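Local coordinates for enoyl-acyl carrier protein reductase (Uncultured bacterium, PDB 6KIA) that binds NADH and, as a new type of enoyl-acyl carrier protein reductase, probably reduces the double bond of enoyl groups in fatty-acid synthesis, at residues N14-G19 / G152-F157; N39-A44 / L409-S414. All blocks are in the same frame, centred on the assembly; numbering follows the deposited sequence.

Interaction 1. Residues N14-G19 / G152-F157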
loop_
_atom_site.group_PDB
_atom_site.type_symbol
_atom_site.label_atom_id
_atom_site.label_comp_id
_atom_site.label_asym_id
_atom_site.label_seq_id
_atom_site.Cartn_x
_atom_site.Cartn_y
_atom_site.Cartn_z
ATOM N N ASN A 14 15.677 16.175 -10.043
ATOM C CA ASN A 14 14.603 16.779 -9.272
ATOM C C ASN A 14 14.154 18.092 -9.898
ATOM O O ASN A 14 14.970 18.968 -10.189
ATOM C CB ASN A 14 15.002 17.053 -7.815
ATOM C CG ASN A 14 13.995 17.963 -7.102
ATOM O OD1 ASN A 14 12.829 17.591 -6.931
ATOM N ND2 ASN A 14 14.443 19.127 -6.644
ATOM N N ILE A 15 12.852 18.235 -10.077
ATOM C CA ILE A 15 12.289 19.483 -10.598
ATOM C C ILE A 15 11.510 20.278 -9.552
ATOM O O ILE A 15 11.058 21.397 -9.828
ATOM C CB ILE A 15 11.347 19.209 -11.780
ATOM C CG1 ILE A 15 10.123 18.403 -11.317
ATOM C CG2 ILE A 15 12.085 18.464 -12.884
ATOM C CD1 ILE A 15 9.067 18.243 -12.389
ATOM N N PHE A 16 11.325 19.712 -8.364
ATOM C CA PHE A 16 10.454 20.332 -7.375
ATOM C C PHE A 16 11.207 21.309 -6.471
ATOM O O PHE A 16 12.355 21.068 -6.059
ATOM C CB PHE A 16 9.727 19.254 -6.547
ATOM C CG PHE A 16 8.883 18.328 -7.393
ATOM C CD1 PHE A 16 7.653 18.749 -7.878
ATOM C CD2 PHE A 16 9.326 17.040 -7.708
ATOM C CE1 PHE A 16 6.877 17.917 -8.679
ATOM C CE2 PHE A 16 8.541 16.197 -8.522
ATOM C CZ PHE A 16 7.308 16.658 -8.995
ATOM N N ARG A 17 10.552 22.430 -6.194
ATOM C CA ARG A 17 11.171 23.546 -5.491
ATOM C C ARG A 17 10.140 24.201 -4.580
ATOM O O ARG A 17 8.963 23.860 -4.644
ATOM C CB ARG A 17 11.716 24.566 -6.503
ATOM C CG ARG A 17 13.170 24.934 -6.297
ATOM C CD ARG A 17 13.852 25.291 -7.611
ATOM N NE ARG A 17 14.908 24.334 -7.949
ATOM C CZ ARG A 17 14.849 23.490 -8.976
ATOM N NH1 ARG A 17 13.793 23.500 -9.783
ATOM N NH2 ARG A 17 15.844 22.646 -9.207
ATOM N N LYS A 18 10.579 25.147 -3.750
ATOM C CA LYS A 18 9.661 26.042 -3.038
ATOM C C LYS A 18 8.561 26.597 -3.948
ATOM O O LYS A 18 8.850 27.098 -5.036
ATOM C CB LYS A 18 10.447 27.213 -2.436
ATOM C CG LYS A 18 9.730 27.974 -1.331
ATOM C CD LYS A 18 10.456 29.281 -1.036
ATOM C CE LYS A 18 10.695 30.079 -2.313
ATOM N NZ LYS A 18 11.542 31.283 -2.078
ATOM N N GLY A 19 7.311 26.505 -3.491
ATOM C CA GLY A 19 6.181 27.002 -4.248
ATOM C C GLY A 19 5.424 25.905 -4.968
ATOM O O GLY A 19 4.227 26.060 -5.261
ATOM N N GLY A 152 2.311 28.162 -13.163
ATOM C CA GLY A 152 3.753 28.021 -13.185
ATOM C C GLY A 152 4.260 26.987 -12.193
ATOM O O GLY A 152 5.407 26.576 -12.271
ATOM N N ALA A 153 3.428 26.589 -11.247
ATOM C CA ALA A 153 3.877 25.589 -10.270
ATOM C C ALA A 153 3.904 24.174 -10.826
ATOM O O ALA A 153 3.225 23.838 -11.807
ATOM C CB ALA A 153 3.026 25.644 -9.055
ATOM N N ASN A 154 4.725 23.353 -10.182
ATOM C CA ASN A 154 4.686 21.905 -10.372
ATOM C C ASN A 154 3.778 21.322 -9.321
ATOM O O ASN A 154 3.716 21.840 -8.214
ATOM C CB ASN A 154 6.089 21.304 -10.264
ATOM C CG ASN A 154 7.039 21.829 -11.326
ATOM O OD1 ASN A 154 6.625 22.156 -12.431
ATOM N ND2 ASN A 154 8.331 21.884 -10.994
ATOM N N ALA A 155 3.048 20.264 -9.670
ATOM C CA ALA A 155 2.185 19.600 -8.718
ATOM C C ALA A 155 2.481 18.081 -8.714
ATOM O O ALA A 155 2.655 17.444 -9.762
ATOM C CB ALA A 155 0.709 19.869 -9.031
ATOM N N PHE A 156 2.488 17.529 -7.512
ATOM C CA PHE A 156 2.794 16.125 -7.250
ATOM C C PHE A 156 1.616 15.572 -6.459
ATOM O O PHE A 156 1.429 15.904 -5.281
ATOM C CB PHE A 156 4.119 16.048 -6.450
ATOM C CG PHE A 156 4.720 14.663 -6.301
ATOM C CD1 PHE A 156 6.103 14.513 -6.269
ATOM C CD2 PHE A 156 3.935 13.522 -6.310
ATOM C CE1 PHE A 156 6.691 13.232 -6.139
ATOM C CE2 PHE A 156 4.517 12.249 -6.183
ATOM C CZ PHE A 156 5.884 12.124 -6.118
ATOM N N PHE A 157 0.801 14.743 -7.113
ATOM C CA PHE A 157 -0.351 14.128 -6.461
ATOM C C PHE A 157 0.038 12.716 -6.061
ATOM O O PHE A 157 0.305 11.897 -6.936
ATOM C CB PHE A 157 -1.581 14.087 -7.391
ATOM C CG PHE A 157 -2.144 15.436 -7.742
ATOM C CD1 PHE A 157 -3.122 16.030 -6.951
ATOM C CD2 PHE A 157 -1.718 16.082 -8.875
ATOM C CE1 PHE A 157 -3.667 17.262 -7.288
ATOM C CE2 PHE A 157 -2.252 17.306 -9.234
ATOM C CZ PHE A 157 -3.224 17.916 -8.423
#

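Interaction 2. Residues N39-A44 / L409-S414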
loop_
_atom_site.group_PDB
_atom_site.type_symbol
_atom_site.label_atom_id
_atom_site.label_comp_id
_atom_site.label_asym_id
_atom_site.label_seq_id
_atom_site.Cartn_x
_atom_site.Cartn_y
_atom_site.Cartn_z
ATOM N N ASN A 39 8.147 13.107 3.527
ATOM C CA ASN A 39 9.313 13.747 4.123
ATOM C C ASN A 39 10.222 14.306 3.035
ATOM O O ASN A 39 10.805 15.404 3.178
ATOM C CB ASN A 39 10.104 12.767 4.993
ATOM C CG ASN A 39 9.318 12.281 6.204
ATOM O OD1 ASN A 39 8.325 12.889 6.611
ATOM N ND2 ASN A 39 9.781 11.196 6.800
ATOM N N GLU A 40 10.297 13.598 1.908
ATOM C CA GLU A 40 11.098 14.091 0.791
ATOM C C GLU A 40 10.517 15.393 0.272
ATOM O O GLU A 40 11.237 16.395 0.031
ATOM C CB GLU A 40 11.175 13.054 -0.330
ATOM C CG GLU A 40 12.047 11.900 0.079
ATOM C CD GLU A 40 13.500 12.305 0.142
ATOM O OE1 GLU A 40 13.946 13.065 -0.745
ATOM O OE2 GLU A 40 14.161 11.949 1.127
ATOM N N ALA A 41 9.201 15.386 0.121
ATOM C CA ALA A 41 8.546 16.581 -0.385
ATOM C C ALA A 41 8.774 17.743 0.574
ATOM O O ALA A 41 8.989 18.890 0.142
ATOM C CB ALA A 41 7.072 16.326 -0.572
ATOM N N ARG A 42 8.755 17.443 1.872
ATOM C CA ARG A 42 8.926 18.491 2.876
ATOM C C ARG A 42 10.341 19.033 2.753
ATOM O O ARG A 42 10.539 20.255 2.759
ATOM C CB ARG A 42 8.637 17.960 4.295
ATOM C CG ARG A 42 8.542 19.039 5.370
ATOM C CD ARG A 42 7.923 18.530 6.682
ATOM N NE ARG A 42 6.536 18.084 6.541
ATOM C CZ ARG A 42 6.149 16.813 6.487
ATOM N NH1 ARG A 42 7.039 15.834 6.572
ATOM N NH2 ARG A 42 4.863 16.520 6.361
ATOM N N ASP A 43 11.336 18.152 2.598
ATOM C CA ASP A 43 12.713 18.663 2.635
ATOM C C ASP A 43 13.079 19.373 1.338
ATOM O O ASP A 43 14.030 20.151 1.304
ATOM C CB ASP A 43 13.743 17.553 2.908
ATOM C CG ASP A 43 13.425 16.725 4.130
ATOM O OD1 ASP A 43 12.853 17.265 5.102
ATOM O OD2 ASP A 43 13.820 15.532 4.142
ATOM N N ALA A 44 12.309 19.144 0.275
ATOM C CA ALA A 44 12.542 19.862 -0.978
ATOM C C ALA A 44 11.906 21.249 -0.922
ATOM O O ALA A 44 12.085 22.049 -1.833
ATOM C CB ALA A 44 11.998 19.077 -2.171
ATOM N N LEU A 409 13.485 7.385 -3.754
ATOM C CA LEU A 409 13.299 6.714 -5.029
ATOM C C LEU A 409 12.051 7.227 -5.752
ATOM O O LEU A 409 12.133 7.598 -6.920
ATOM C CB LEU A 409 13.198 5.193 -4.841
ATOM C CG LEU A 409 14.538 4.494 -4.551
ATOM C CD1 LEU A 409 14.328 3.012 -4.230
ATOM C CD2 LEU A 409 15.513 4.663 -5.714
ATOM N N MET A 410 10.900 7.240 -5.078
ATOM C CA MET A 410 9.672 7.672 -5.726
ATOM C C MET A 410 9.722 9.185 -5.998
ATOM O O MET A 410 9.337 9.638 -7.085
ATOM C CB MET A 410 8.466 7.311 -4.880
ATOM C CG MET A 410 8.280 5.796 -4.772
ATOM S SD MET A 410 6.952 5.343 -3.648
ATOM C CE MET A 410 5.498 6.090 -4.429
ATOM N N PHE A 411 10.244 9.948 -5.037
ATOM C CA PHE A 411 10.272 11.409 -5.187
ATOM C C PHE A 411 11.121 11.812 -6.385
ATOM O O PHE A 411 10.709 12.657 -7.202
ATOM C CB PHE A 411 10.796 12.080 -3.911
ATOM C CG PHE A 411 10.698 13.587 -3.953
ATOM C CD1 PHE A 411 9.472 14.222 -3.903
ATOM C CD2 PHE A 411 11.850 14.354 -4.080
ATOM C CE1 PHE A 411 9.394 15.638 -3.976
ATOM C CE2 PHE A 411 11.784 15.752 -4.144
ATOM C CZ PHE A 411 10.553 16.385 -4.082
ATOM N N HIS A 412 12.301 11.201 -6.526
ATOM C CA HIS A 412 13.180 11.575 -7.632
ATOM C C HIS A 412 12.765 10.942 -8.966
ATOM O O HIS A 412 12.839 11.598 -10.009
ATOM C CB HIS A 412 14.642 11.239 -7.295
ATOM C CG HIS A 412 15.233 12.119 -6.238
ATOM N ND1 HIS A 412 15.309 13.490 -6.373
ATOM C CD2 HIS A 412 15.812 11.826 -5.047
ATOM C CE1 HIS A 412 15.898 14.004 -5.306
ATOM N NE2 HIS A 412 16.204 13.018 -4.483
ATOM N N GLU A 413 12.314 9.685 -8.958
ATOM C CA GLU A 413 11.857 9.091 -10.196
ATOM C C GLU A 413 10.669 9.880 -10.758
ATOM O O GLU A 413 10.520 10.007 -11.973
ATOM C CB GLU A 413 11.468 7.629 -9.985
ATOM C CG GLU A 413 11.149 6.863 -11.276
ATOM C CD GLU A 413 12.353 6.744 -12.213
ATOM O OE1 GLU A 413 13.512 6.939 -11.775
ATOM O OE2 GLU A 413 12.135 6.416 -13.391
ATOM N N SER A 414 9.817 10.405 -9.884
ATOM C CA SER A 414 8.659 11.144 -10.395
ATOM C C SER A 414 9.041 12.445 -11.083
ATOM O O SER A 414 8.259 12.961 -11.856
ATOM C CB SER A 414 7.638 11.419 -9.302
ATOM O OG SER A 414 7.092 10.207 -8.791
#

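Interaction 1. Residues N14-G19 / G152-F157
The loop N14-G19 runs at 113° to the end-to-end direction of A153-F156, and the two backbones come closest where the CA of G19 lies 6.6 Å from the CA of A153. The main side chain here is F16. Its CG sits anti to the carbonyl carbon, beside the backbone N, which swings the ring across to the other segment. N154 CB meets the ring obliquely, 3.8 Å from F16 CE1, with the N154 amide plane perpendicular to the ring. F156 comes in over one face, its CD1 3.7 Å from F16 CZ; the two rings are inclined by 36° with centroids 5.3 Å apart. The opposite face of the F16 ring is covered from within the loop by I15 CG1, 3.8 Å above its plane and over its centre, so the phenyl group is held between I15 and F156. The contact sits at the N-terminal ends of two neighbouring parallel strands of the Rossmann-type sheet, 21-25, into which the loop leads, and 155-159, which carries F156. The cofactor is well removed, about 13 Å from the F156 side chain. Both segments also share D20, whose carboxylate accepts from the backbone N of R17 through one oxygen and from that of N154 through the other. Beyond its CB, N154 reaches back toward the loop with ND2, while its OD1 accepts from the backbone N of Q233. The loop is shaped by an Asx turn: N14 OD1 accepts from F16 N at 3.0 Å, with the donor well above the carbonyl plane. N14 ND2 returns a bond of 2.9 Å to F16 O, in the carbonyl plane and on a lone pair, so both ends of the amide grip the backbone of the residue whose ring makes the contact.

Interaction 2. Residues N39-A44 / L409-S414
F411 loses more surface to this contact than any other residue of the two segments, and its ring lies against the last turns of helix 34-43. With CG anti to the backbone N (chi1 -173°), the phenyl group extends from helix 394-413 so that one face is laid along the backbone between E40 and A41. The carbonyl carbon of E40 is over the ring centre, while A41 N stands 4.0 Å above the ring plane of F411, displaced toward the rim. A41 CA adds a contact of 3.8 Å with F411 CE1. At the far tip of the ring, A44 CB meets F411 CZ obliquely at 3.6 Å. The axes of the segments 39-43 and 409-413 approach to 9.9 Å at an angle of 55°, and the ring fills the way across. Helix 34-43 is the connection in the first beta-alpha-beta crossover of the Rossmann fold, between parallel strands 21-25 and 47-56; this contact joins its C-terminal end to the long helix 394-413 that precedes strand 421-423. E40 works mainly through its aliphatic part. Its CB rests 3.7 Å from F411 CG, at the root of the ring, and the bend at chi2 folds the chain so that the carboxylate, tilted 58° to the ring plane, brings OE1 to 4.1 Å from F411 CD2. E40 OE1 also lies 4.4 Å from H412 NE2, not in contact, though near enough that the negative charge could favour protonation of the imidazole. H412 ND1 is hydrogen-bonded to the backbone O of S13, which helps set the orientation of the imidazole, and one face of that ring has F411 CD2 above it, toward the rim. F16, from the loop before strand 21-25, adds a further ring beside F411.

How the interactions relate
The four segments alternate along the chain: 14-19, 39-44, 152-157, then 409-414, so interactions 1 and 2 interlock the N-terminal part with residues far downstream. Their centres are about 11 Å apart, and they touch. F411 of interaction 2 meets residues of interaction 1 from both of its segments: F156 CE1 is 3.7 Å from F411 CD1, and N14 OD1 is 3.5 Å from F411 CE2. With F16 also beside F411, the aromatic rings form one continuous cluster. It ties strand 155-159 and the loop entering strand 21-25 to helices 34-43 and 394-413, bringing the start of the Rossmann fold together with one of its last helices.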